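Local coordinates for regulatory protein MarR (Planctomyces limnophilus, PDB 3U2R), which probably binds DNA as a transcription regulator of the MarR family, using a winged helix-turn-helix, at residues D14-T17 with Q18-L22; R56-P60 with E61-T65; D84-D88 with R89-L93. One frame throughout, in Å; residues are numbered along the deposited sequence.

In the fold
The three contacts are local turns and caps that follow one another along the chain, each at an end of a helix. Interaction 1 opens helix 18-40, and the second subunit reaches it. Interaction 2 turns the chain from helix 46-58 into strand 63-64, and interaction 3 turns it from helix 78-88 into strand 92-97. Interactions 2 and 3 lead into the two outer strands of one antiparallel sheet, with strand 103-108 between them, and their centres are 14 Å apart. Interaction 1 lies across the centre of the chain, about 38 and 40 Å from them between centres. One contact thus lies at a subunit interface, consistent with MarR dimers, two in the winged helix-turn-helix.

Interaction 1: D14-T17 with Q18-L22; sequences DSLT and QEAYL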
ATOM      1  N   ASP A  14      -9.980   7.698  22.513  1.00 80.58           N
ATOM      2  CA  ASP A  14     -10.284   9.141  22.654  1.00 83.00           C
ATOM      3  C   ASP A  14     -10.795   9.680  21.300  1.00 77.00           C
ATOM      4  O   ASP A  14     -10.679   8.989  20.304  1.00 72.06           O
ATOM      5  CB  ASP A  14      -9.032   9.959  23.155  1.00 88.28           C
ATOM      6  CG  ASP A  14      -9.296  11.256  23.906  1.00112.09           C
ATOM      7  OD1 ASP A  14     -10.482  11.655  24.013  1.00117.47           O
ATOM      8  OD2 ASP A  14      -8.307  11.907  24.343  1.00120.30           O
ATOM      9  N   SER A  15     -11.327  10.917  21.268  1.00 71.66           N
ATOM     10  CA  SER A  15     -11.997  11.452  20.108  1.00 68.42           C
ATOM     11  C   SER A  15     -11.155  11.475  18.828  1.00 64.69           C
ATOM     12  O   SER A  15     -10.048  12.008  18.758  1.00 61.62           O
ATOM     13  CB  SER A  15     -12.547  12.842  20.366  1.00 77.70           C
ATOM     14  OG  SER A  15     -13.704  12.757  21.179  1.00 89.43           O
ATOM     15  N   LEU A  16     -11.722  10.815  17.847  1.00 55.91           N
ATOM     16  CA  LEU A  16     -11.299  10.795  16.489  1.00 52.84           C
ATOM     17  C   LEU A  16     -12.345  11.543  15.693  1.00 54.14           C
ATOM     18  O   LEU A  16     -13.480  11.649  16.116  1.00 53.14           O
ATOM     19  CB  LEU A  16     -11.203   9.317  16.016  1.00 50.05           C
ATOM     20  CG  LEU A  16      -9.982   8.513  16.508  1.00 54.36           C
ATOM     21  CD1 LEU A  16     -10.074   7.037  16.055  1.00 52.37           C
ATOM     22  CD2 LEU A  16      -8.666   9.136  16.004  1.00 48.19           C
ATOM     23  N   THR A  17     -12.021  12.029  14.531  1.00 51.61           N
ATOM     24  CA  THR A  17     -13.087  12.534  13.643  1.00 50.63           C
ATOM     25  C   THR A  17     -13.957  11.345  13.296  1.00 48.92           C
ATOM     26  O   THR A  17     -13.466  10.213  13.328  1.00 41.57           O
ATOM     27  CB  THR A  17     -12.527  13.161  12.356  1.00 53.29           C
ATOM     28  OG1 THR A  17     -11.768  12.155  11.656  1.00 44.33           O
ATOM     29  CG2 THR A  17     -11.716  14.382  12.637  1.00 48.89           C
ATOM     30  N   GLN A  18     -15.212  11.569  12.939  1.00 46.52           N
ATOM     31  CA  GLN A  18     -16.119  10.479  12.567  1.00 45.77           C
ATOM     32  C   GLN A  18     -15.516   9.566  11.528  1.00 48.48           C
ATOM     33  O   GLN A  18     -15.574   8.317  11.638  1.00 46.82           O
ATOM     34  CB  GLN A  18     -17.464  11.046  12.053  1.00 48.66           C
ATOM     35  CG  GLN A  18     -18.590  10.010  11.977  1.00 75.83           C
ATOM     36  CD  GLN A  18     -19.888  10.672  11.537  1.00101.13           C
ATOM     37  OE1 GLN A  18     -20.560  11.390  12.318  1.00 89.14           O
ATOM     38  NE2 GLN A  18     -20.230  10.509  10.252  1.00 94.12           N
ATOM     39  N   GLU A  19     -14.905  10.182  10.509  1.00 47.69           N
ATOM     40  CA  GLU A  19     -14.247   9.446   9.409  1.00 44.89           C
ATOM     41  C   GLU A  19     -13.085   8.578   9.911  1.00 48.12           C
ATOM     42  O   GLU A  19     -13.002   7.434   9.525  1.00 48.69           O
ATOM     43  CB  GLU A  19     -13.746  10.408   8.320  1.00 48.28           C
ATOM     44  CG  GLU A  19     -14.884  11.095   7.572  1.00 59.93           C
ATOM     45  CD  GLU A  19     -15.475  12.342   8.198  1.00 83.03           C
ATOM     46  OE1 GLU A  19     -14.825  12.944   9.090  1.00 77.50           O
ATOM     47  OE2 GLU A  19     -16.589  12.730   7.771  1.00 78.41           O
ATOM     48  N   ALA A  20     -12.219   9.076  10.787  1.00 44.77           N
ATOM     49  CA  ALA A  20     -11.148   8.246  11.329  1.00 42.40           C
ATOM     50  C   ALA A  20     -11.709   7.114  12.195  1.00 46.99           C
ATOM     51  O   ALA A  20     -11.174   5.987  12.166  1.00 44.22           O
ATOM     52  CB  ALA A  20     -10.159   9.086  12.126  1.00 44.61           C
ATOM     53  N   TYR A  21     -12.789   7.407  12.951  1.00 43.78           N
ATOM     54  CA  TYR A  21     -13.472   6.426  13.815  1.00 44.50           C
ATOM     55  C   TYR A  21     -14.077   5.274  12.978  1.00 43.82           C
ATOM     56  O   TYR A  21     -13.928   4.106  13.360  1.00 41.34           O
ATOM     57  CB  TYR A  21     -14.543   7.134  14.673  1.00 50.33           C
ATOM     58  CG  TYR A  21     -15.401   6.224  15.521  1.00 56.71           C
ATOM     59  CD1 TYR A  21     -14.927   5.705  16.718  1.00 60.67           C
ATOM     60  CD2 TYR A  21     -16.701   5.908  15.146  1.00 59.23           C
ATOM     61  CE1 TYR A  21     -15.739   4.913  17.539  1.00 62.99           C
ATOM     62  CE2 TYR A  21     -17.519   5.115  15.953  1.00 61.15           C
ATOM     63  CZ  TYR A  21     -17.039   4.630  17.157  1.00 68.88           C
ATOM     64  OH  TYR A  21     -17.813   3.816  17.966  1.00 72.44           O
ATOM     65  N   LEU A  22     -14.733   5.587  11.844  1.00 41.02           N
ATOM     66  CA  LEU A  22     -15.259   4.553  10.932  1.00 40.97           C
ATOM     67  C   LEU A  22     -14.146   3.805  10.297  1.00 41.93           C
ATOM     68  O   LEU A  22     -14.232   2.589  10.201  1.00 39.13           O
ATOM     69  CB  LEU A  22     -16.145   5.137   9.834  1.00 44.25           C
ATOM     70  CG  LEU A  22     -17.410   5.768  10.366  1.00 54.92           C
ATOM     71  CD1 LEU A  22     -17.973   6.740   9.362  1.00 59.26           C
ATOM     72  CD2 LEU A  22     -18.467   4.710  10.733  1.00 60.88           C
TER
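Thr17 OG1 has two hydrogen-bond partners: Ala20 N donates to it at 3.2 Å, and Glu35 OE2 of the second subunit is hydrogen-bonded to it as well. The first of these is an N-cap bond, the threonine standing just ahead of helix 18-40 and taking up an amide of the first turn; its N-H...O angle of 161° is fairly straight. What brings the hydroxyl there is its first torsion of 60°, which sets OG1 between the residue's own N and carbonyl carbon, facing the start of the helix. The Ala20 methyl lies close beside it, with CB 3.5 Å from Thr17 OG1. A valine here would take away the hydroxyl, and would probably leave Ala20 N without its cap and Glu35 of the second subunit without this partner. The same residue also accepts an i to i+4 helical bond through its backbone, since Tyr21 N donates to Thr17 O at 2.9 Å.

One residue earlier, Leu16 folds back alongside the first turn: its CB sits 4.0 Å from Ala20 CB and 4.2 Å from Tyr21 CB, so the loop is held by apolar contact as well as by the cap. The second subunit also takes part: Asn50 there is hydrogen-bonded to Leu16 O, its Arg53 pairs with Glu19 OE2 in a salt bridge, and its His127 packs on Thr17 and Glu19. The Glu19 chain bends at its second torsion (84°), and its other carboxylate oxygen, OE1, lies 4.0 Å from Thr17 CB.

Interaction 2: R56-P60 with E61-T65; sequences RSVHP and EGMAT
Val58 CG1 meets the terminal methyl of Met63, present here as selenomethionine, with CE 3.5 Å away. The two side chains cross at about a right angle, and the methyl comes end-on to the valine, nearer CG1 than CG2. A bend at the third torsion of Met63 (-67°) carries CE back to the valine. The other branch, Val58 CG2, lies 3.4 Å from Glu61 O, against the backbone of the turn.

The turn that brings them together is closed by Glu61 N donating to Val58 O at 2.8 Å. That bond is bent, 138° at the hydrogen, and the donor is tilted from the carbonyl plane. With a cis peptide between His59 and Pro60, the four residues form a type VIa beta turn. Inside it Pro60 CB stands over the centre of the His59 ring, 4.0 Å above its plane, while Glu61 CB rests 3.4 Å from Val58 O.

Further out, Met63 bonds through its backbone to Val106 of strand 103-108, and its side chain also touches Leu54 and Leu55 of helix 46-58 and Ile68 and Arg71 of helix 65-71. His59 packs on Leu108 and Leu113. Across the turn, then, a single backbone bond fixes the polar side, whereas the side-chain contact between Val58 and Met63 is apolar and has no directional bond.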
ATOM      1  N   ARG A  56       0.564 -21.141  27.322  1.00 49.62           N
ATOM      2  CA  ARG A  56       1.905 -21.545  26.866  1.00 52.06           C
ATOM      3  C   ARG A  56       2.987 -20.737  27.561  1.00 57.61           C
ATOM      4  O   ARG A  56       4.016 -21.307  27.899  1.00 57.71           O
ATOM      5  CB  ARG A  56       2.067 -21.411  25.330  1.00 53.90           C
ATOM      6  CG  ARG A  56       3.486 -21.865  24.845  1.00 63.56           C
ATOM      7  CD  ARG A  56       3.608 -22.214  23.365  1.00 57.30           C
ATOM      8  NE  ARG A  56       3.151 -21.169  22.431  1.00 69.57           N
ATOM      9  CZ  ARG A  56       3.112 -21.307  21.092  1.00 91.44           C
ATOM     10  NH1 ARG A  56       2.646 -20.324  20.326  1.00 66.47           N
ATOM     11  NH2 ARG A  56       3.523 -22.438  20.513  1.00 75.50           N
ATOM     12  N   SER A  57       2.738 -19.428  27.832  1.00 55.98           N
ATOM     13  CA  SER A  57       3.731 -18.551  28.468  1.00 59.05           C
ATOM     14  C   SER A  57       4.078 -18.958  29.889  1.00 64.90           C
ATOM     15  O   SER A  57       5.116 -18.531  30.376  1.00 70.75           O
ATOM     16  CB  SER A  57       3.268 -17.092  28.459  1.00 63.49           C
ATOM     17  OG  SER A  57       2.168 -16.857  29.330  1.00 71.79           O
ATOM     18  N   VAL A  58       3.235 -19.753  30.559  1.00 58.81           N
ATOM     19  CA  VAL A  58       3.496 -20.244  31.921  1.00 58.50           C
ATOM     20  C   VAL A  58       3.678 -21.794  31.944  1.00 61.49           C
ATOM     21  O   VAL A  58       4.097 -22.316  32.972  1.00 63.13           O
ATOM     22  CB  VAL A  58       2.387 -19.768  32.904  1.00 61.48           C
ATOM     23  CG1 VAL A  58       2.326 -18.237  32.931  1.00 62.47           C
ATOM     24  CG2 VAL A  58       1.006 -20.338  32.542  1.00 59.53           C
ATOM     25  N   HIS A  59       3.352 -22.534  30.845  1.00 56.57           N
ATOM     26  CA  HIS A  59       3.507 -24.008  30.762  1.00 55.41           C
ATOM     27  C   HIS A  59       4.883 -24.399  31.307  1.00 59.23           C
ATOM     28  O   HIS A  59       5.859 -23.693  31.027  1.00 58.92           O
ATOM     29  CB  HIS A  59       3.377 -24.503  29.299  1.00 55.68           C
ATOM     30  CG  HIS A  59       3.413 -25.986  29.198  1.00 60.54           C
ATOM     31  ND1 HIS A  59       4.589 -26.654  28.924  1.00 64.82           N
ATOM     32  CD2 HIS A  59       2.427 -26.900  29.437  1.00 62.79           C
ATOM     33  CE1 HIS A  59       4.306 -27.949  29.051  1.00 65.32           C
ATOM     34  NE2 HIS A  59       3.015 -28.144  29.336  1.00 64.17           N
ATOM     35  N   PRO A  60       5.018 -25.437  32.124  1.00 55.92           N
ATOM     36  CA  PRO A  60       4.017 -26.429  32.555  1.00 55.18           C
ATOM     37  C   PRO A  60       3.109 -25.980  33.704  1.00 59.16           C
ATOM     38  O   PRO A  60       2.240 -26.762  34.120  1.00 55.73           O
ATOM     39  CB  PRO A  60       4.899 -27.602  32.980  1.00 58.89           C
ATOM     40  CG  PRO A  60       6.086 -26.896  33.606  1.00 65.77           C
ATOM     41  CD  PRO A  60       6.354 -25.760  32.663  1.00 60.19           C
ATOM     42  N   GLU A  61       3.270 -24.732  34.212  1.00 58.27           N
ATOM     43  CA  GLU A  61       2.391 -24.290  35.284  1.00 58.38           C
ATOM     44  C   GLU A  61       1.043 -23.887  34.726  1.00 60.65           C
ATOM     45  O   GLU A  61       0.937 -23.545  33.556  1.00 59.28           O
ATOM     46  CB  GLU A  61       2.988 -23.119  36.036  1.00 61.37           C
ATOM     47  CG  GLU A  61       4.242 -23.459  36.815  1.00 69.48           C
ATOM     48  CD  GLU A  61       5.012 -22.208  37.201  1.00100.07           C
ATOM     49  OE1 GLU A  61       5.332 -22.077  38.402  1.00 90.84           O
ATOM     50  OE2 GLU A  61       5.248 -21.341  36.323  1.00 99.12           O
ATOM     51  N   GLY A  62       0.032 -23.942  35.568  1.00 59.61           N
ATOM     52  CA  GLY A  62      -1.323 -23.538  35.230  1.00 58.60           C
ATOM     53  C   GLY A  62      -1.552 -22.111  35.664  1.00 63.72           C
ATOM     54  O   GLY A  62      -0.694 -21.505  36.302  1.00 67.33           O
HETATM   55  N   MSE A  63      -2.701 -21.567  35.303  1.00 56.37           N
HETATM   56  CA  MSE A  63      -3.133 -20.232  35.683  1.00 54.54           C
HETATM   57  C   MSE A  63      -4.585 -20.319  36.169  1.00 54.30           C
HETATM   58  O   MSE A  63      -5.406 -21.029  35.564  1.00 48.52           O
HETATM   59  CB  MSE A  63      -2.994 -19.301  34.476  1.00 54.92           C
HETATM   60  CG  MSE A  63      -3.275 -17.873  34.807  1.00 62.05           C
HETATM   61 SE   MSE A  63      -2.912 -16.643  33.308  0.90 64.61          SE
HETATM   62  CE  MSE A  63      -0.863 -16.774  33.124  1.00 61.82           C
ATOM     63  N   ALA A  64      -4.899 -19.585  37.253  1.00 55.02           N
ATOM     64  CA  ALA A  64      -6.250 -19.471  37.806  1.00 55.50           C
ATOM     65  C   ALA A  64      -7.162 -18.907  36.785  1.00 57.83           C
ATOM     66  O   ALA A  64      -6.777 -17.946  36.099  1.00 58.56           O
ATOM     67  CB  ALA A  64      -6.261 -18.564  39.028  1.00 59.08           C
ATOM     68  N   THR A  65      -8.381 -19.464  36.695  1.00 52.73           N
ATOM     69  CA  THR A  65      -9.411 -19.015  35.743  1.00 54.35           C
ATOM     70  C   THR A  65      -9.624 -17.473  35.843  1.00 61.51           C
ATOM     71  O   THR A  65      -9.691 -16.802  34.820  1.00 61.09           O
ATOM     72  CB  THR A  65     -10.708 -19.811  36.017  1.00 64.57           C
ATOM     73  OG1 THR A  65     -10.424 -21.209  35.862  1.00 64.34           O
ATOM     74  CG2 THR A  65     -11.869 -19.404  35.109  1.00 67.10           C
TER

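Interaction 3: D84-D88 with R89-L93; sequences DRLDD and RGLVL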
ATOM      1  N   ASP A  84     -14.177 -24.901  28.925  1.00 54.08           N
ATOM      2  CA  ASP A  84     -14.875 -26.192  28.896  1.00 53.86           C
ATOM      3  C   ASP A  84     -14.651 -26.861  27.548  1.00 57.93           C
ATOM      4  O   ASP A  84     -14.391 -28.048  27.504  1.00 57.34           O
ATOM      5  CB  ASP A  84     -16.424 -26.034  29.087  1.00 57.46           C
ATOM      6  CG  ASP A  84     -17.001 -25.705  30.454  1.00 70.80           C
ATOM      7  OD1 ASP A  84     -16.224 -25.693  31.450  1.00 67.44           O
ATOM      8  OD2 ASP A  84     -18.261 -25.498  30.542  1.00 78.87           O
ATOM      9  N   ARG A  85     -14.817 -26.101  26.447  1.00 53.70           N
ATOM     10  CA  ARG A  85     -14.603 -26.622  25.093  1.00 55.12           C
ATOM     11  C   ARG A  85     -13.169 -27.071  24.930  1.00 56.56           C
ATOM     12  O   ARG A  85     -12.927 -28.164  24.413  1.00 57.82           O
ATOM     13  CB  ARG A  85     -14.943 -25.565  24.023  1.00 60.85           C
ATOM     14  CG  ARG A  85     -16.449 -25.335  23.873  1.00 79.28           C
ATOM     15  CD  ARG A  85     -16.753 -24.320  22.783  1.00 97.84           C
ATOM     16  NE  ARG A  85     -16.724 -22.942  23.280  1.00106.05           N
ATOM     17  CZ  ARG A  85     -16.709 -21.853  22.512  1.00115.91           C
ATOM     18  NH1 ARG A  85     -16.709 -21.961  21.182  1.00107.16           N
ATOM     19  NH2 ARG A  85     -16.678 -20.645  23.066  1.00 86.37           N
ATOM     20  N   LEU A  86     -12.211 -26.244  25.394  1.00 48.70           N
ATOM     21  CA  LEU A  86     -10.782 -26.609  25.340  1.00 46.07           C
ATOM     22  C   LEU A  86     -10.473 -27.850  26.193  1.00 49.07           C
ATOM     23  O   LEU A  86      -9.692 -28.689  25.763  1.00 50.26           O
ATOM     24  CB  LEU A  86      -9.872 -25.457  25.783  1.00 44.09           C
ATOM     25  CG  LEU A  86      -9.964 -24.192  24.956  1.00 47.30           C
ATOM     26  CD1 LEU A  86      -9.003 -23.175  25.515  1.00 45.70           C
ATOM     27  CD2 LEU A  86      -9.719 -24.521  23.458  1.00 45.86           C
ATOM     28  N   ASP A  87     -11.064 -27.965  27.360  1.00 47.33           N
ATOM     29  CA  ASP A  87     -10.955 -29.189  28.242  1.00 46.03           C
ATOM     30  C   ASP A  87     -11.559 -30.399  27.566  1.00 53.65           C
ATOM     31  O   ASP A  87     -10.933 -31.465  27.564  1.00 55.26           O
ATOM     32  CB  ASP A  87     -11.686 -28.971  29.555  1.00 49.84           C
ATOM     33  CG  ASP A  87     -11.182 -29.838  30.704  1.00 60.14           C
ATOM     34  OD1 ASP A  87     -10.857 -30.996  30.469  1.00 57.94           O
ATOM     35  OD2 ASP A  87     -11.136 -29.349  31.843  1.00 70.01           O
ATOM     36  N   ASP A  88     -12.729 -30.254  26.906  1.00 49.66           N
ATOM     37  CA  ASP A  88     -13.329 -31.429  26.271  1.00 50.26           C
ATOM     38  C   ASP A  88     -12.472 -31.936  25.147  1.00 53.91           C
ATOM     39  O   ASP A  88     -12.453 -33.123  24.900  1.00 52.39           O
ATOM     40  CB  ASP A  88     -14.743 -31.120  25.749  1.00 54.29           C
ATOM     41  CG  ASP A  88     -15.735 -30.830  26.854  1.00 69.20           C
ATOM     42  OD1 ASP A  88     -15.535 -31.345  27.998  1.00 69.29           O
ATOM     43  OD2 ASP A  88     -16.702 -30.082  26.596  1.00 82.31           O
ATOM     44  N   ARG A  89     -11.768 -31.023  24.452  1.00 53.17           N
ATOM     45  CA  ARG A  89     -10.868 -31.381  23.371  1.00 52.54           C
ATOM     46  C   ARG A  89      -9.491 -31.917  23.880  1.00 53.88           C
ATOM     47  O   ARG A  89      -8.635 -32.245  23.056  1.00 53.78           O
ATOM     48  CB  ARG A  89     -10.606 -30.170  22.474  1.00 55.22           C
ATOM     49  CG  ARG A  89     -11.848 -29.468  21.890  1.00 74.90           C
ATOM     50  CD  ARG A  89     -12.078 -29.704  20.419  1.00 78.29           C
ATOM     51  NE  ARG A  89     -10.954 -29.343  19.540  1.00 64.37           N
ATOM     52  CZ  ARG A  89     -10.779 -28.188  18.897  1.00 73.80           C
ATOM     53  NH1 ARG A  89     -11.637 -27.179  19.065  1.00 62.20           N
ATOM     54  NH2 ARG A  89      -9.740 -28.027  18.086  1.00 60.95           N
ATOM     55  N   GLY A  90      -9.271 -32.001  25.193  1.00 48.62           N
ATOM     56  CA  GLY A  90      -7.996 -32.477  25.743  1.00 45.32           C
ATOM     57  C   GLY A  90      -6.888 -31.452  25.517  1.00 46.91           C
ATOM     58  O   GLY A  90      -5.722 -31.789  25.500  1.00 45.24           O
ATOM     59  N   LEU A  91      -7.227 -30.181  25.261  1.00 46.07           N
ATOM     60  CA  LEU A  91      -6.196 -29.179  24.948  1.00 43.84           C
ATOM     61  C   LEU A  91      -5.656 -28.480  26.204  1.00 47.94           C
ATOM     62  O   LEU A  91      -4.579 -27.867  26.143  1.00 46.75           O
ATOM     63  CB  LEU A  91      -6.748 -28.132  23.964  1.00 43.36           C
ATOM     64  CG  LEU A  91      -7.152 -28.669  22.608  1.00 47.27           C
ATOM     65  CD1 LEU A  91      -7.808 -27.577  21.839  1.00 47.70           C
ATOM     66  CD2 LEU A  91      -5.953 -29.225  21.800  1.00 47.79           C
ATOM     67  N   VAL A  92      -6.431 -28.505  27.294  1.00 45.15           N
ATOM     68  CA  VAL A  92      -6.070 -27.929  28.586  1.00 44.44           C
ATOM     69  C   VAL A  92      -6.438 -28.902  29.693  1.00 48.67           C
ATOM     70  O   VAL A  92      -7.237 -29.783  29.456  1.00 49.10           O
ATOM     71  CB  VAL A  92      -6.706 -26.583  28.840  1.00 47.39           C
ATOM     72  CG1 VAL A  92      -6.341 -25.597  27.755  1.00 46.67           C
ATOM     73  CG2 VAL A  92      -8.222 -26.711  29.020  1.00 48.69           C
ATOM     74  N   LEU A  93      -5.796 -28.793  30.849  1.00 45.88           N
ATOM     75  CA  LEU A  93      -6.067 -29.649  32.010  1.00 45.69           C
ATOM     76  C   LEU A  93      -6.463 -28.776  33.209  1.00 49.24           C
ATOM     77  O   LEU A  93      -5.719 -27.894  33.604  1.00 45.26           O
ATOM     78  CB  LEU A  93      -4.858 -30.501  32.341  1.00 45.67           C
ATOM     79  CG  LEU A  93      -5.081 -31.524  33.455  1.00 53.01           C
ATOM     80  CD1 LEU A  93      -6.056 -32.577  33.047  1.00 52.61           C
ATOM     81  CD2 LEU A  93      -3.843 -32.121  33.875  1.00 54.38           C
TER
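Leu86 lies across the start of the strand that follows its helix: its CB meets Val92 CG2 at 3.8 Å, and further along CD2 touches Leu91 CD1 at 4.0 Å. The two leucines cross at about a right angle, one branch of each making the touch. Val92 presses its CG2 against the backbone too, 3.5 Å from Asp87 N. This branch is brought there by the valine's first torsion (-57° to CG1), which turns CG2 between its own N and carbonyl carbon and toward the last helical turn.

The backbone beneath them is a Schellman motif that ends helix 78-88. Leu91 N reaches back to Leu86 O at 2.9 Å, coming in almost in line with the carbonyl, and Gly90 N donates to Asp87 O, also at 2.9 Å but from well above the carbonyl plane. Gly90 makes the reversal with a positive phi of 71°, a value that favours glycine. The Leu86-Leu91 pair is the apolar contact that commonly goes with this cap, and here it leads into strand 92-97 of the wing. On the inward side, Leu86 and Val92 both pack on Leu52 of helix 46-58.

Arg89 gives its amide to Arg85 O at 3.1 Å, the last ordinary helical bond of the turn. Its side chain doubles back at the second and third torsions, and Leu91 CD1 lies 4.1 Å above one face of the Arg89 guanidinium, offset toward its rim. The ends of that group are hydrogen-bonded to backbone carbonyls ahead of helix 46-58, NH2 to Phe42 O and NH1 to Glu43 O.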